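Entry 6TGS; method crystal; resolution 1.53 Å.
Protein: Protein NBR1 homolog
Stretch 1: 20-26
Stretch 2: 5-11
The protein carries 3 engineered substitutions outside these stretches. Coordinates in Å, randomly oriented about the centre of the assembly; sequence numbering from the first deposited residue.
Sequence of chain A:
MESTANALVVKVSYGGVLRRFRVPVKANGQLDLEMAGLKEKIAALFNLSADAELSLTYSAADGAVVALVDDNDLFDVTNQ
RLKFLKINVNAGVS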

ATOM      1  N   ARG A  20     -10.032  -4.447  -0.118  1.00 13.55           N
ATOM      2  CA  ARG A  20     -10.158  -3.056   0.297  1.00 14.82           C
ATOM      3  C   ARG A  20      -9.946  -2.932   1.796  1.00 16.72           C
ATOM      4  O   ARG A  20     -10.529  -3.694   2.572  1.00 20.37           O
ATOM      5  CB  ARG A  20     -11.547  -2.518  -0.062  1.00 18.97           C
ATOM      6  CG  ARG A  20     -11.791  -1.056   0.304  1.00 31.81           C
ATOM      7  CD  ARG A  20     -13.206  -0.617  -0.124  1.00 26.68           C
ATOM      8  NE  ARG A  20     -13.466   0.770   0.213  1.00 37.61           N
ATOM      9  CZ  ARG A  20     -13.919   1.162   1.393  1.00 42.79           C
ATOM     10  NH1 ARG A  20     -14.143   0.260   2.338  1.00 44.74           N
ATOM     11  NH2 ARG A  20     -14.132   2.449   1.634  1.00 54.78           N
ATOM     12  N   PHE A  21      -9.185  -2.072   2.273  1.00 18.84           N
ATOM     13  CA  PHE A  21      -9.182  -1.670   3.673  1.00 19.40           C
ATOM     14  C   PHE A  21      -8.856  -0.185   3.736  1.00 20.89           C
ATOM     15  O   PHE A  21      -8.472   0.427   2.739  1.00 23.74           O
ATOM     16  CB  PHE A  21      -8.210  -2.500   4.522  1.00 18.12           C
ATOM     17  CG  PHE A  21      -6.792  -2.465   4.044  1.00 19.99           C
ATOM     18  CD1 PHE A  21      -6.348  -3.380   3.115  1.00 21.41           C
ATOM     19  CD2 PHE A  21      -5.892  -1.539   4.556  1.00 23.13           C
ATOM     20  CE1 PHE A  21      -5.032  -3.371   2.679  1.00 23.78           C
ATOM     21  CE2 PHE A  21      -4.564  -1.530   4.131  1.00 24.69           C
ATOM     22  CZ  PHE A  21      -4.145  -2.451   3.185  1.00 20.30           C
ATOM     23  N   ARG A  22      -9.015   0.406   4.913  1.00 22.91           N
ATOM     24  CA  ARG A  22      -8.771   1.835   5.057  1.00 24.79           C
ATOM     25  C   ARG A  22      -7.674   2.075   6.079  1.00 23.16           C
ATOM     26  O   ARG A  22      -7.561   1.358   7.078  1.00 26.18           O
ATOM     27  CB  ARG A  22     -10.045   2.579   5.468  1.00 25.90           C
ATOM     28  CG  ARG A  22     -11.193   2.407   4.488  1.00 27.23           C
ATOM     29  CD  ARG A  22     -12.185   3.561   4.573  1.00 38.86           C
ATOM     30  NE  ARG A  22     -12.644   3.801   5.939  1.00 37.78           N
ATOM     31  CZ  ARG A  22     -13.136   4.959   6.365  1.00 41.75           C
ATOM     32  NH1 ARG A  22     -13.235   5.988   5.535  1.00 34.79           N
ATOM     33  NH2 ARG A  22     -13.525   5.090   7.625  1.00 41.19           N
ATOM     34  N   VAL A  23      -6.869   3.105   5.827  1.00 26.26           N
ATOM     35  CA  VAL A  23      -5.705   3.413   6.635  1.00 27.81           C
ATOM     36  C   VAL A  23      -5.903   4.811   7.217  1.00 27.46           C
ATOM     37  O   VAL A  23      -6.073   5.770   6.457  1.00 30.82           O
ATOM     38  CB  VAL A  23      -4.398   3.352   5.830  1.00 29.40           C
ATOM     39  CG1 VAL A  23      -3.244   3.794   6.706  1.00 33.58           C
ATOM     40  CG2 VAL A  23      -4.171   1.937   5.302  1.00 27.81           C
ATOM     41  N   PRO A  24      -5.895   4.970   8.535  1.00 31.68           N
ATOM     42  CA  PRO A  24      -6.054   6.308   9.115  1.00 42.30           C
ATOM     43  C   PRO A  24      -4.877   7.212   8.783  1.00 42.92           C
ATOM     44  O   PRO A  24      -3.744   6.764   8.594  1.00 34.49           O
ATOM     45  CB  PRO A  24      -6.142   6.033  10.622  1.00 38.16           C
ATOM     46  CG  PRO A  24      -5.461   4.714  10.807  1.00 41.72           C
ATOM     47  CD  PRO A  24      -5.776   3.928   9.567  1.00 34.84           C
ATOM     48  N   VAL A  25      -5.191   8.497   8.668  1.00 44.43           N
ATOM     49  CA  VAL A  25      -4.157   9.541   8.450  1.00 44.83           C
ATOM     50  C   VAL A  25      -4.031  10.394   9.712  1.00 53.86           C
ATOM     51  O   VAL A  25      -5.030  10.550  10.436  1.00 44.93           O
ATOM     52  CB  VAL A  25      -4.474  10.406   7.218  1.00 49.97           C
ATOM     53  CG1 VAL A  25      -4.875   9.559   6.022  1.00 47.38           C
ATOM     54  CG2 VAL A  25      -5.523  11.459   7.527  1.00 54.93           C
ATOM     55  N   LYS A  26      -2.832  10.902   9.966  1.00 52.79           N
ATOM     56  CA  LYS A  26      -2.623  11.808  11.116  1.00 53.26           C
ATOM     57  C   LYS A  26      -3.019  13.220  10.678  1.00 51.62           C
ATOM     58  O   LYS A  26      -3.316  13.413   9.494  1.00 53.15           O
ATOM     59  CB  LYS A  26      -1.154  11.723  11.532  1.00 54.55           C
ATOM     60  CG  LYS A  26      -0.733  10.377  12.106  1.00 47.27           C
ATOM     61  CD  LYS A  26       0.721  10.053  11.859  1.00 62.97           C
ATOM     62  CE  LYS A  26       1.068   8.609  12.159  1.00 70.39           C
ATOM     63  NZ  LYS A  26       2.398   8.484  12.804  1.00 63.99           N
TER
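Stretch 2 (5-11) ANALVVK

Residues 8-11 form a strand that runs antiparallel to strand 20-23, preceded by a short lead-in, extended at Asn6 and Ala7, that lies beside the segment following strand 20-23. The axes of strands 8-11 and 20-23 approach to 4.7 Å, and their N-to-C directions differ by 149°, so the pair is antiparallel with a marked twist. Together the two stretches bury 602 Å² of surface.

The N-terminal end is the loosest part. Ala5 and Asn6 are poorly ordered, and both direct their CA-to-CB bonds away from stretch 1; they nevertheless border Val25, whose CG2 lies 4.0 Å from Ala5 N and 3.0 Å from Asn6 O. Asn6 adopts a p rotamer (chi1 73°) that brings the end of its side chain back, with OD1 3.9 Å from Val25 CG2. Val25, in turn, points toward this segment, and its CG1 lies 4.1 Å from Ala7 CA.

Ala7, with phi/psi of -88/156°, is already extended and lies across from Pro24, their CA atoms 4.4 Å apart. Its CB approaches Val23 O to 3.2 Å and Arg22 CB to 4.1 Å, and it also sits over one face of the Arg22 guanidinium.

Leu8 opens the paired region opposite Val23. Two hydrogen bonds join these residues, Leu8 N to Val23 O and Val23 N to Leu8 O, each 2.8 Å long. The same Leu8 O receives a CA-H...O contact from Arg22 CA at 3.4 Å, as is common where antiparallel strands lie close.

Val9 faces Arg22 in a non-hydrogen-bonded pair, with a CA-CA distance of 4.6 Å. Its side chain shares a sheet face with both arginines: Val9 CG2 lies 4.0 Å from Arg22 CD, and Val9 CG1 lies 3.7 Å from Arg20 NE, so the valine methyls pack against both arginine side chains.

Val10 returns to the opposite face, where Leu8, Phe21 and Val23 also project. Its backbone pairs with Phe21 through Val10 N to Phe21 O (2.8 Å) and Phe21 N to Val10 O (2.9 Å). The p rotamer of Phe21 (chi1 57°) brings its ring against the valine: Val10 CB stands 4.1 Å from the ring centroid in a CH-pi contact over the face, and Val10 CG1 is 3.6 Å from Phe21 CZ. Val10 CG2 meets Val23 CG2 at 3.8 Å, extending this apolar cluster.

Lys11 closes the stretch opposite Arg20, again without mutual hydrogen bonds, at a CA-CA distance of 4.4 Å. Lys11 CG and Arg20 CB are likewise 4.4 Å apart, an aliphatic contact between two basic side chains.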

ATOM      1  N   ALA A   5      -8.384  13.286   9.726  1.00 77.68           N
ATOM      2  CA  ALA A   5      -9.489  12.437  10.160  1.00 79.41           C
ATOM      3  C   ALA A   5     -10.210  11.812   8.965  1.00 76.43           C
ATOM      4  O   ALA A   5     -11.344  11.347   9.086  1.00 77.43           O
ATOM      5  CB  ALA A   5     -10.466  13.234  11.020  1.00 69.18           C
ATOM      6  N   ASN A   6      -9.543  11.811   7.810  1.00 72.55           N
ATOM      7  CA  ASN A   6     -10.039  11.167   6.598  1.00 75.21           C
ATOM      8  C   ASN A   6      -9.026  10.112   6.172  1.00 67.94           C
ATOM      9  O   ASN A   6      -7.844  10.416   5.997  1.00 71.02           O
ATOM     10  CB  ASN A   6     -10.280  12.193   5.484  1.00 66.13           C
ATOM     11  CG  ASN A   6      -8.992  12.714   4.878  1.00 68.80           C
ATOM     12  OD1 ASN A   6      -8.230  13.424   5.534  1.00 67.25           O
ATOM     13  ND2 ASN A   6      -8.734  12.351   3.626  1.00 66.67           N
ATOM     14  N   ALA A   7      -9.483   8.877   6.018  1.00 59.95           N
ATOM     15  CA  ALA A   7      -8.573   7.762   5.816  1.00 39.16           C
ATOM     16  C   ALA A   7      -8.249   7.571   4.336  1.00 47.31           C
ATOM     17  O   ALA A   7      -9.004   7.975   3.449  1.00 48.13           O
ATOM     18  CB  ALA A   7      -9.172   6.481   6.397  1.00 46.81           C
ATOM     19  N   LEU A   8      -7.092   6.957   4.081  1.00 36.74           N
ATOM     20  CA  LEU A   8      -6.744   6.506   2.741  1.00 34.31           C
ATOM     21  C   LEU A   8      -7.395   5.157   2.476  1.00 28.99           C
ATOM     22  O   LEU A   8      -7.236   4.221   3.262  1.00 26.05           O
ATOM     23  CB  LEU A   8      -5.227   6.389   2.582  1.00 32.92           C
ATOM     24  CG  LEU A   8      -4.695   5.771   1.278  1.00 38.25           C
ATOM     25  CD1 LEU A   8      -4.891   6.710   0.098  1.00 37.17           C
ATOM     26  CD2 LEU A   8      -3.228   5.373   1.410  1.00 35.42           C
ATOM     27  N   VAL A   9      -8.119   5.059   1.370  1.00 27.24           N
ATOM     28  CA  VAL A   9      -8.648   3.775   0.929  1.00 28.03           C
ATOM     29  C   VAL A   9      -7.547   3.052   0.161  1.00 21.75           C
ATOM     30  O   VAL A   9      -6.991   3.587  -0.801  1.00 25.52           O
ATOM     31  CB  VAL A   9      -9.899   3.959   0.061  1.00 30.01           C
ATOM     32  CG1 VAL A   9     -10.313   2.632  -0.548  1.00 25.26           C
ATOM     33  CG2 VAL A   9     -11.021   4.529   0.901  1.00 38.41           C
ATOM     34  N   VAL A  10      -7.231   1.837   0.597  1.00 17.24           N
ATOM     35  CA  VAL A  10      -6.218   1.010  -0.048  1.00 18.52           C
ATOM     36  C   VAL A  10      -6.920  -0.201  -0.637  1.00 20.25           C
ATOM     37  O   VAL A  10      -7.677  -0.886   0.056  1.00 23.20           O
ATOM     38  CB  VAL A  10      -5.115   0.595   0.939  1.00 19.65           C
ATOM     39  CG1 VAL A  10      -4.079  -0.295   0.247  1.00 23.23           C
ATOM     40  CG2 VAL A  10      -4.449   1.829   1.523  1.00 20.52           C
ATOM     41  N   LYS A  11      -6.708  -0.437  -1.917  1.00 16.64           N
ATOM     42  CA  LYS A  11      -7.111  -1.703  -2.569  1.00 17.25           C
ATOM     43  C   LYS A  11      -5.890  -2.580  -2.906  1.00 21.98           C
ATOM     44  O   LYS A  11      -5.003  -2.013  -3.489  1.00 22.11           O
ATOM     45  CB  LYS A  11      -8.012  -1.403  -3.761  1.00 17.82           C
ATOM     46  CG  LYS A  11      -9.276  -0.658  -3.378  1.00 23.72           C
ATOM     47  CD  LYS A  11     -10.181  -0.402  -4.538  1.00 25.17           C
ATOM     48  CE  LYS A  11     -11.193   0.671  -4.215  1.00 37.53           C
ATOM     49  NZ  LYS A  11     -11.833   1.198  -5.441  1.00 45.57           N
TER